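Local coordinates for protein glycoside hydrolase family 5 (Aspergillus oryzae, PDB 6LA0) that is a rutinosidase, a secreted family 5 glycoside hydrolase that hydrolyses glycosidic bonds and is predicted to act as an exo-1,3-beta-glucanase, at residues Arg89-Tyr94 with Asp132-Pro137. Residues are numbered along the deposited sequence; the frame is centred on the assembly and turned at random.
Sequences RIPTTY and DVHSLP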
loop_
_atom_site.group_PDB
_atom_site.type_symbol
_atom_site.label_atom_id
_atom_site.label_comp_id
_atom_site.label_asym_id
_atom_site.label_seq_id
_atom_site.Cartn_x
_atom_site.Cartn_y
_atom_site.Cartn_z
ATOM N N ARG A 89 1.686 -2.118 -6.705
ATOM C CA ARG A 89 1.740 -1.095 -5.666
ATOM C C ARG A 89 2.977 -1.355 -4.817
ATOM O O ARG A 89 3.134 -2.448 -4.262
ATOM C CB ARG A 89 0.491 -1.096 -4.790
ATOM C CG ARG A 89 0.467 0.038 -3.754
ATOM C CD ARG A 89 -0.935 0.173 -3.144
ATOM N NE ARG A 89 -1.060 1.238 -2.140
ATOM C CZ ARG A 89 -1.069 1.038 -0.824
ATOM N NH1 ARG A 89 -0.922 -0.179 -0.340
ATOM N NH2 ARG A 89 -1.225 2.061 0.016
ATOM N N ILE A 90 3.838 -0.352 -4.707
ATOM C CA ILE A 90 5.152 -0.499 -4.094
ATOM C C ILE A 90 5.251 0.474 -2.924
ATOM O O ILE A 90 5.533 1.661 -3.109
ATOM C CB ILE A 90 6.273 -0.260 -5.118
ATOM C CG1 ILE A 90 5.944 -0.996 -6.425
ATOM C CG2 ILE A 90 7.638 -0.677 -4.537
ATOM C CD1 ILE A 90 7.071 -1.018 -7.437
ATOM N N PRO A 91 5.024 0.008 -1.699
ATOM C CA PRO A 91 5.238 0.868 -0.528
ATOM C C PRO A 91 6.716 1.187 -0.308
ATOM O O PRO A 91 7.585 0.314 -0.398
ATOM C CB PRO A 91 4.675 0.025 0.631
ATOM C CG PRO A 91 3.688 -0.890 -0.023
ATOM C CD PRO A 91 4.308 -1.233 -1.347
ATOM N N THR A 92 6.993 2.461 -0.013
ATOM C CA THR A 92 8.332 2.927 0.327
ATOM C C THR A 92 8.266 3.731 1.617
ATOM O O THR A 92 7.222 4.293 1.965
ATOM C CB THR A 92 8.950 3.807 -0.779
ATOM O OG1 THR A 92 8.229 5.041 -0.870
ATOM C CG2 THR A 92 8.913 3.105 -2.143
ATOM N N THR A 93 9.392 3.815 2.322
ATOM C CA THR A 93 9.434 4.725 3.459
ATOM C C THR A 93 9.873 6.109 2.984
ATOM O O THR A 93 10.433 6.278 1.895
ATOM C CB THR A 93 10.378 4.236 4.560
ATOM O OG1 THR A 93 11.734 4.383 4.116
ATOM C CG2 THR A 93 10.094 2.778 4.943
ATOM N N TYR A 94 9.600 7.112 3.814
ATOM C CA TYR A 94 10.025 8.454 3.446
ATOM C C TYR A 94 11.541 8.529 3.367
ATOM O O TYR A 94 12.083 9.360 2.631
ATOM C CB TYR A 94 9.473 9.486 4.431
ATOM C CG TYR A 94 9.982 9.400 5.860
ATOM C CD1 TYR A 94 11.320 9.680 6.178
ATOM C CD2 TYR A 94 9.121 9.092 6.901
ATOM C CE1 TYR A 94 11.770 9.608 7.480
ATOM C CE2 TYR A 94 9.570 9.027 8.220
ATOM C CZ TYR A 94 10.904 9.289 8.498
ATOM O OH TYR A 94 11.354 9.237 9.802
ATOM N N ASP A 132 4.065 4.341 -3.561
ATOM C CA ASP A 132 3.332 4.645 -2.335
ATOM C C ASP A 132 4.320 5.150 -1.286
ATOM O O ASP A 132 5.312 4.482 -0.996
ATOM C CB ASP A 132 2.552 3.404 -1.870
ATOM C CG ASP A 132 2.265 3.389 -0.373
ATOM O OD1 ASP A 132 1.786 4.394 0.172
ATOM O OD2 ASP A 132 2.504 2.348 0.271
ATOM N N VAL A 133 4.079 6.347 -0.755
ATOM C CA VAL A 133 4.871 6.863 0.357
ATOM C C VAL A 133 4.117 6.484 1.623
ATOM O O VAL A 133 3.161 7.155 2.022
ATOM C CB VAL A 133 5.114 8.372 0.267
ATOM C CG1 VAL A 133 6.102 8.793 1.362
ATOM C CG2 VAL A 133 5.632 8.778 -1.135
ATOM N N HIS A 134 4.554 5.379 2.238
ATOM C CA HIS A 134 3.839 4.739 3.327
ATOM C C HIS A 134 3.934 5.555 4.613
ATOM O O HIS A 134 2.951 5.666 5.353
ATOM C CB HIS A 134 4.429 3.332 3.538
ATOM C CG HIS A 134 3.425 2.248 3.802
ATOM N ND1 HIS A 134 2.357 1.987 2.966
ATOM C CD2 HIS A 134 3.356 1.329 4.797
ATOM C CE1 HIS A 134 1.670 0.962 3.444
ATOM N NE2 HIS A 134 2.248 0.554 4.560
ATOM N N SER A 135 5.118 6.104 4.902
ATOM C CA SER A 135 5.410 6.880 6.100
ATOM C C SER A 135 5.742 8.330 5.749
ATOM O O SER A 135 6.167 8.639 4.631
ATOM C CB SER A 135 6.577 6.240 6.890
ATOM O OG SER A 135 7.554 5.730 6.006
ATOM N N LEU A 136 5.488 9.228 6.695
ATOM C CA LEU A 136 5.818 10.637 6.541
ATOM C C LEU A 136 6.508 11.127 7.806
ATOM O O LEU A 136 6.300 10.564 8.893
ATOM C CB LEU A 136 4.567 11.499 6.253
ATOM C CG LEU A 136 3.940 11.328 4.862
ATOM C CD1 LEU A 136 2.667 12.154 4.759
ATOM C CD2 LEU A 136 4.899 11.693 3.733
ATOM N N PRO A 137 7.355 12.150 7.688
ATOM C CA PRO A 137 8.115 12.649 8.847
ATOM C C PRO A 137 7.232 12.988 10.040
ATOM O O PRO A 137 6.232 13.692 9.917
ATOM C CB PRO A 137 8.802 13.904 8.297
ATOM C CG PRO A 137 8.956 13.640 6.822
ATOM C CD PRO A 137 7.743 12.816 6.428
#
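The guanidinium of R89 lies over the carboxylate of D132, the two planes stacked 15° apart, with OD2 of D132 set toward the rim of one guanidinium face. R89 NH2 is 3.7 Å from that oxygen, a long salt bridge that works through charge alone because no N-H is aimed at it. The N-H groups go elsewhere: NE and NH1 form salt bridges with E187 and E298, and NH2 bonds N190. The R89 chain, extended from CG to NE with CG anti to the backbone N (chi1 -176°), brings the guanidinium back over the D132 carboxylate. H134 presents one ring face to P91, whose CB sits 4.1 Å from the ring centroid in a CH-pi contact, while D132 OD1 lies at the ring's edge. H134 ND1 donates to the syn lone pair of D132 OD2 at 2.7 Å, although that oxygen lies 28° out of the imidazole plane, so one carboxylate oxygen meets both arginine and histidine. On the Y94 ring, P137 CA lies over one face and S135 C at the edge; the L136 carbonyl carbon approaches CD2 to 3.4 Å.

Between these groups runs a parallel ladder: D132 N to I90 O, T92 N to D132 O at 2.8 Å, and H134 N to T92 O. D132 O is gripped twice, also taking T92 OG1 at 3.0 Å, a hydroxyl that W97 NE1 bonds too. Past the strands, S135 OG accepts a weak bond from Y94 N.

These are the C-terminal ends of neighbouring strands 87-92 and 128-133, joined through helix 110-125 as a beta-alpha-beta crossover, at the end of the TIM barrel where family 5 active sites lie. Strand 19-23 flanks the first and 184-187 the second, while V133, L136 and P137 pack on helix 158-176 and Y94 touches W50 of helix 49-56.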